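D-aminopeptidase (Bacillus subtilis, PDB 1HI9) hydrolyses N-terminal residues from peptides containing D-amino acids, as a zinc-dependent, self-compartmentalizing decamer with its active sites inside a central chamber. Local coordinates at residues E163-Q175 against L194-V208. Numbering follows the deposited sequence.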
loop_
_atom_site.group_PDB
_atom_site.type_symbol
_atom_site.label_atom_id
_atom_site.label_comp_id
_atom_site.label_asym_id
_atom_site.label_seq_id
_atom_site.Cartn_x
_atom_site.Cartn_y
_atom_site.Cartn_z
ATOM N N GLU A 163 -41.628 -17.426 -18.321
ATOM C CA GLU A 163 -42.422 -18.180 -17.360
ATOM C C GLU A 163 -43.233 -17.231 -16.497
ATOM O O GLU A 163 -44.087 -17.660 -15.723
ATOM C CB GLU A 163 -41.534 -19.034 -16.464
ATOM C CG GLU A 163 -40.869 -20.191 -17.192
ATOM C CD GLU A 163 -40.098 -21.119 -16.260
ATOM O OE1 GLU A 163 -39.533 -22.119 -16.759
ATOM O OE2 GLU A 163 -40.056 -20.849 -15.037
ATOM N N LEU A 164 -42.969 -15.936 -16.642
ATOM C CA LEU A 164 -43.655 -14.914 -15.873
ATOM C C LEU A 164 -44.548 -14.047 -16.749
ATOM O O LEU A 164 -45.659 -13.704 -16.360
ATOM C CB LEU A 164 -42.631 -14.033 -15.158
ATOM C CG LEU A 164 -43.201 -12.883 -14.325
ATOM C CD1 LEU A 164 -43.822 -13.446 -13.065
ATOM C CD2 LEU A 164 -42.106 -11.900 -13.980
ATOM N N ILE A 165 -44.060 -13.702 -17.934
ATOM C CA ILE A 165 -44.802 -12.855 -18.861
ATOM C C ILE A 165 -45.189 -13.608 -20.135
ATOM O O ILE A 165 -44.342 -13.917 -20.975
ATOM C CB ILE A 165 -43.959 -11.635 -19.271
ATOM C CG1 ILE A 165 -43.409 -10.940 -18.024
ATOM C CG2 ILE A 165 -44.810 -10.674 -20.100
ATOM C CD1 ILE A 165 -42.400 -9.845 -18.325
ATOM N N PRO A 166 -46.481 -13.900 -20.300
ATOM C CA PRO A 166 -46.970 -14.617 -21.483
ATOM C C PRO A 166 -46.686 -13.905 -22.813
ATOM O O PRO A 166 -46.900 -12.696 -22.946
ATOM C CB PRO A 166 -48.467 -14.744 -21.211
ATOM C CG PRO A 166 -48.533 -14.794 -19.691
ATOM C CD PRO A 166 -47.557 -13.699 -19.315
ATOM N N ASN A 167 -46.210 -14.668 -23.795
ATOM C CA ASN A 167 -45.905 -14.157 -25.131
ATOM C C ASN A 167 -44.755 -13.163 -25.199
ATOM O O ASN A 167 -44.509 -12.566 -26.248
ATOM C CB ASN A 167 -47.145 -13.511 -25.762
ATOM C CG ASN A 167 -48.363 -14.401 -25.687
ATOM O OD1 ASN A 167 -48.327 -15.554 -26.115
ATOM N ND2 ASN A 167 -49.451 -13.873 -25.131
ATOM N N VAL A 168 -44.050 -12.973 -24.095
ATOM C CA VAL A 168 -42.940 -12.036 -24.089
ATOM C C VAL A 168 -41.861 -12.518 -25.056
ATOM O O VAL A 168 -41.670 -13.720 -25.237
ATOM C CB VAL A 168 -42.322 -11.901 -22.678
ATOM C CG1 VAL A 168 -41.678 -13.216 -22.253
ATOM C CG2 VAL A 168 -41.296 -10.779 -22.669
ATOM N N THR A 169 -41.171 -11.583 -25.699
ATOM C CA THR A 169 -40.104 -11.944 -26.623
ATOM C C THR A 169 -38.785 -11.938 -25.848
ATOM O O THR A 169 -38.490 -10.998 -25.109
ATOM C CB THR A 169 -40.012 -10.947 -27.794
ATOM O OG1 THR A 169 -41.185 -11.054 -28.607
ATOM C CG2 THR A 169 -38.794 -11.245 -28.650
ATOM N N THR A 170 -37.999 -12.994 -26.012
ATOM C CA THR A 170 -36.731 -13.087 -25.312
ATOM C C THR A 170 -35.580 -13.266 -26.288
ATOM O O THR A 170 -35.740 -13.843 -27.366
ATOM C CB THR A 170 -36.719 -14.261 -24.311
ATOM O OG1 THR A 170 -36.785 -15.500 -25.018
ATOM C CG2 THR A 170 -37.911 -14.167 -23.361
ATOM N N ALA A 171 -34.412 -12.765 -25.896
ATOM C CA ALA A 171 -33.220 -12.864 -26.723
ATOM C C ALA A 171 -32.070 -13.374 -25.868
ATOM O O ALA A 171 -31.534 -12.649 -25.031
ATOM C CB ALA A 171 -32.882 -11.502 -27.311
ATOM N N ALA A 172 -31.701 -14.631 -26.086
ATOM C CA ALA A 172 -30.624 -15.260 -25.338
ATOM C C ALA A 172 -29.297 -15.029 -26.035
ATOM O O ALA A 172 -28.891 -15.808 -26.893
ATOM C CB ALA A 172 -30.895 -16.765 -25.189
ATOM N N VAL A 173 -28.603 -13.967 -25.651
ATOM C CA VAL A 173 -27.335 -13.646 -26.290
ATOM C C VAL A 173 -26.206 -14.584 -25.888
ATOM O O VAL A 173 -25.142 -14.583 -26.500
ATOM C CB VAL A 173 -26.936 -12.189 -25.983
ATOM C CG1 VAL A 173 -27.986 -11.242 -26.552
ATOM C CG2 VAL A 173 -26.815 -11.982 -24.470
ATOM N N LYS A 174 -26.429 -15.382 -24.851
ATOM C CA LYS A 174 -25.409 -16.326 -24.422
ATOM C C LYS A 174 -26.036 -17.478 -23.637
ATOM O O LYS A 174 -27.129 -17.341 -23.096
ATOM C CB LYS A 174 -24.347 -15.610 -23.571
ATOM C CG LYS A 174 -24.900 -14.850 -22.370
ATOM C CD LYS A 174 -23.807 -14.096 -21.641
ATOM C CE LYS A 174 -24.385 -13.218 -20.534
ATOM N NZ LYS A 174 -23.338 -12.407 -19.816
ATOM N N GLN A 175 -25.334 -18.606 -23.589
ATOM C CA GLN A 175 -25.801 -19.789 -22.877
ATOM C C GLN A 175 -25.025 -19.974 -21.580
ATOM O O GLN A 175 -23.792 -19.951 -21.575
ATOM C CB GLN A 175 -25.611 -21.042 -23.732
ATOM C CG GLN A 175 -26.361 -21.036 -25.042
ATOM C CD GLN A 175 -27.861 -21.087 -24.854
ATOM O OE1 GLN A 175 -28.375 -21.953 -24.143
ATOM N NE2 GLN A 175 -28.574 -20.171 -25.506
ATOM N N LEU A 194 -30.390 -9.497 -31.436
ATOM C CA LEU A 194 -31.059 -8.401 -30.738
ATOM C C LEU A 194 -31.879 -7.554 -31.704
ATOM O O LEU A 194 -32.999 -7.151 -31.390
ATOM C CB LEU A 194 -30.025 -7.531 -30.013
ATOM C CG LEU A 194 -29.299 -8.211 -28.834
ATOM C CD1 LEU A 194 -28.104 -7.382 -28.384
ATOM C CD2 LEU A 194 -30.280 -8.399 -27.694
ATOM N N THR A 195 -31.316 -7.292 -32.883
ATOM C CA THR A 195 -32.001 -6.505 -33.901
ATOM C C THR A 195 -33.315 -7.164 -34.326
ATOM O O THR A 195 -34.369 -6.522 -34.328
ATOM C CB THR A 195 -31.116 -6.321 -35.143
ATOM O OG1 THR A 195 -29.925 -5.625 -34.766
ATOM C CG2 THR A 195 -31.854 -5.509 -36.211
ATOM N N GLU A 196 -33.245 -8.445 -34.683
ATOM C CA GLU A 196 -34.429 -9.193 -35.103
ATOM C C GLU A 196 -35.444 -9.276 -33.967
ATOM O O GLU A 196 -36.619 -8.959 -34.148
ATOM C CB GLU A 196 -34.044 -10.611 -35.531
ATOM C CG GLU A 196 -32.882 -10.681 -36.509
ATOM C CD GLU A 196 -32.457 -12.116 -36.820
ATOM O OE1 GLU A 196 -32.393 -12.939 -35.871
ATOM O OE2 GLU A 196 -32.176 -12.417 -38.007
ATOM N N LYS A 197 -34.982 -9.696 -32.794
ATOM C CA LYS A 197 -35.856 -9.828 -31.641
ATOM C C LYS A 197 -36.534 -8.517 -31.253
ATOM O O LYS A 197 -37.704 -8.502 -30.880
ATOM C CB LYS A 197 -35.067 -10.381 -30.459
ATOM C CG LYS A 197 -34.636 -11.822 -30.639
ATOM C CD LYS A 197 -35.808 -12.784 -30.497
ATOM C CE LYS A 197 -35.325 -14.226 -30.565
ATOM N NZ LYS A 197 -36.415 -15.195 -30.249
ATOM N N THR A 198 -35.800 -7.414 -31.331
ATOM C CA THR A 198 -36.378 -6.127 -30.976
ATOM C C THR A 198 -37.466 -5.772 -31.982
ATOM O O THR A 198 -38.530 -5.263 -31.608
ATOM C CB THR A 198 -35.312 -5.014 -30.960
ATOM O OG1 THR A 198 -34.313 -5.324 -29.984
ATOM C CG2 THR A 198 -35.944 -3.678 -30.619
ATOM N N ALA A 199 -37.202 -6.041 -33.258
ATOM C CA ALA A 199 -38.180 -5.756 -34.303
ATOM C C ALA A 199 -39.456 -6.567 -34.078
ATOM O O ALA A 199 -40.562 -6.021 -34.082
ATOM C CB ALA A 199 -37.600 -6.067 -35.676
ATOM N N PHE A 200 -39.300 -7.868 -33.870
ATOM C CA PHE A 200 -40.449 -8.729 -33.650
ATOM C C PHE A 200 -41.236 -8.320 -32.413
ATOM O O PHE A 200 -42.467 -8.311 -32.428
ATOM C CB PHE A 200 -40.012 -10.184 -33.493
ATOM C CG PHE A 200 -41.165 -11.143 -33.350
ATOM C CD1 PHE A 200 -41.842 -11.610 -34.478
ATOM C CD2 PHE A 200 -41.607 -11.540 -32.089
ATOM C CE1 PHE A 200 -42.941 -12.453 -34.349
ATOM C CE2 PHE A 200 -42.706 -12.383 -31.947
ATOM C CZ PHE A 200 -43.375 -12.842 -33.078
ATOM N N ALA A 201 -40.520 -7.987 -31.345
ATOM C CA ALA A 201 -41.156 -7.596 -30.096
ATOM C C ALA A 201 -42.043 -6.372 -30.259
ATOM O O ALA A 201 -43.144 -6.325 -29.718
ATOM C CB ALA A 201 -40.097 -7.330 -29.031
ATOM N N LEU A 202 -41.562 -5.380 -31.003
ATOM C CA LEU A 202 -42.324 -4.158 -31.209
ATOM C C LEU A 202 -43.567 -4.353 -32.077
ATOM O O LEU A 202 -44.589 -3.696 -31.863
ATOM C CB LEU A 202 -41.425 -3.072 -31.811
ATOM C CG LEU A 202 -40.474 -2.385 -30.825
ATOM C CD1 LEU A 202 -39.458 -1.560 -31.566
ATOM C CD2 LEU A 202 -41.275 -1.529 -29.874
ATOM N N GLN A 203 -43.495 -5.260 -33.044
ATOM C CA GLN A 203 -44.639 -5.496 -33.915
ATOM C C GLN A 203 -45.608 -6.520 -33.338
ATOM O O GLN A 203 -46.767 -6.580 -33.741
ATOM C CB GLN A 203 -44.178 -5.964 -35.293
ATOM C CG GLN A 203 -43.403 -7.253 -35.261
ATOM C CD GLN A 203 -43.113 -7.792 -36.645
ATOM O OE1 GLN A 203 -44.030 -8.180 -37.375
ATOM N NE2 GLN A 203 -41.829 -7.815 -37.021
ATOM N N ASN A 204 -45.136 -7.320 -32.389
ATOM C CA ASN A 204 -45.975 -8.340 -31.773
ATOM C C ASN A 204 -46.443 -7.866 -30.399
ATOM O O ASN A 204 -47.005 -8.637 -29.619
ATOM C CB ASN A 204 -45.171 -9.638 -31.651
ATOM C CG ASN A 204 -46.045 -10.855 -31.409
ATOM O OD1 ASN A 204 -45.964 -11.498 -30.359
ATOM N ND2 ASN A 204 -46.885 -11.182 -32.387
ATOM N N LYS A 205 -46.229 -6.582 -30.123
ATOM C CA LYS A 205 -46.581 -5.981 -28.837
ATOM C C LYS A 205 -48.005 -6.197 -28.344
ATOM O O LYS A 205 -48.243 -6.303 -27.138
ATOM C CB LYS A 205 -46.286 -4.479 -28.859
ATOM C CG LYS A 205 -46.969 -3.697 -29.970
ATOM C CD LYS A 205 -46.723 -2.199 -29.791
ATOM C CE LYS A 205 -47.308 -1.389 -30.936
ATOM N NZ LYS A 205 -46.613 -1.667 -32.229
ATOM N N ASP A 206 -48.953 -6.248 -29.269
ATOM C CA ASP A 206 -50.348 -6.437 -28.891
ATOM C C ASP A 206 -50.609 -7.747 -28.144
ATOM O O ASP A 206 -51.568 -7.846 -27.379
ATOM C CB ASP A 206 -51.239 -6.356 -30.137
ATOM C CG ASP A 206 -51.340 -4.941 -30.693
ATOM O OD1 ASP A 206 -50.304 -4.385 -31.125
ATOM O OD2 ASP A 206 -52.459 -4.381 -30.694
ATOM N N LYS A 207 -49.753 -8.743 -28.354
ATOM C CA LYS A 207 -49.932 -10.030 -27.694
ATOM C C LYS A 207 -49.386 -10.089 -26.271
ATOM O O LYS A 207 -49.527 -11.104 -25.581
ATOM C CB LYS A 207 -49.305 -11.144 -28.538
ATOM C CG LYS A 207 -50.030 -11.373 -29.858
ATOM C CD LYS A 207 -49.471 -12.557 -30.626
ATOM C CE LYS A 207 -50.256 -12.796 -31.916
ATOM N NZ LYS A 207 -49.700 -13.933 -32.702
ATOM N N VAL A 208 -48.776 -8.996 -25.824
ATOM C CA VAL A 208 -48.213 -8.950 -24.481
ATOM C C VAL A 208 -48.976 -8.009 -23.564
ATOM O O VAL A 208 -49.244 -6.861 -23.919
ATOM C CB VAL A 208 -46.744 -8.510 -24.507
ATOM C CG1 VAL A 208 -46.172 -8.547 -23.098
ATOM C CG2 VAL A 208 -45.954 -9.416 -25.434
#
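Thr169 points its side chain at helix 194-203: CB sits 3.8 Å from Ala201 CB, and alanine's single methyl suits so close an approach. With chi1 at -67°, OG1 lies beside the backbone N and meets the edge of the Phe200 ring, 3.5 Å from CD2, while CG2 swings the other way against the alkyl chain of Lys197. That lysine bends at chi2, lays CG over Ala171 CB at 3.8 Å, and brings NZ to a weak hydrogen bond with Thr170 O, its long chain serving both methyl and carbonyl. A serine in place of Lys197 would probably leave Ala171 and the Thr169 methyl less covered and Thr170 O without this donor. Leu194 CD2 rests against both Ala171 CB and Val173 CG1. At the other end Asn167, third in the type II turn Ile165-Val168, takes the positive phi that asparagine tolerates well and gives ND2 to Lys207 O at 2.8 Å, bent at 137°; Val208 packs CG1 against Ile165 CG2. The axes of strand 169-173 and helix 194-203 run antiparallel (173°), 8.4 Å apart at closest approach. Helix 155-162 covers the strand's other face and links it to parallel strand 148-152, a beta-alpha-beta unit within an alpha/beta/alpha sandwich.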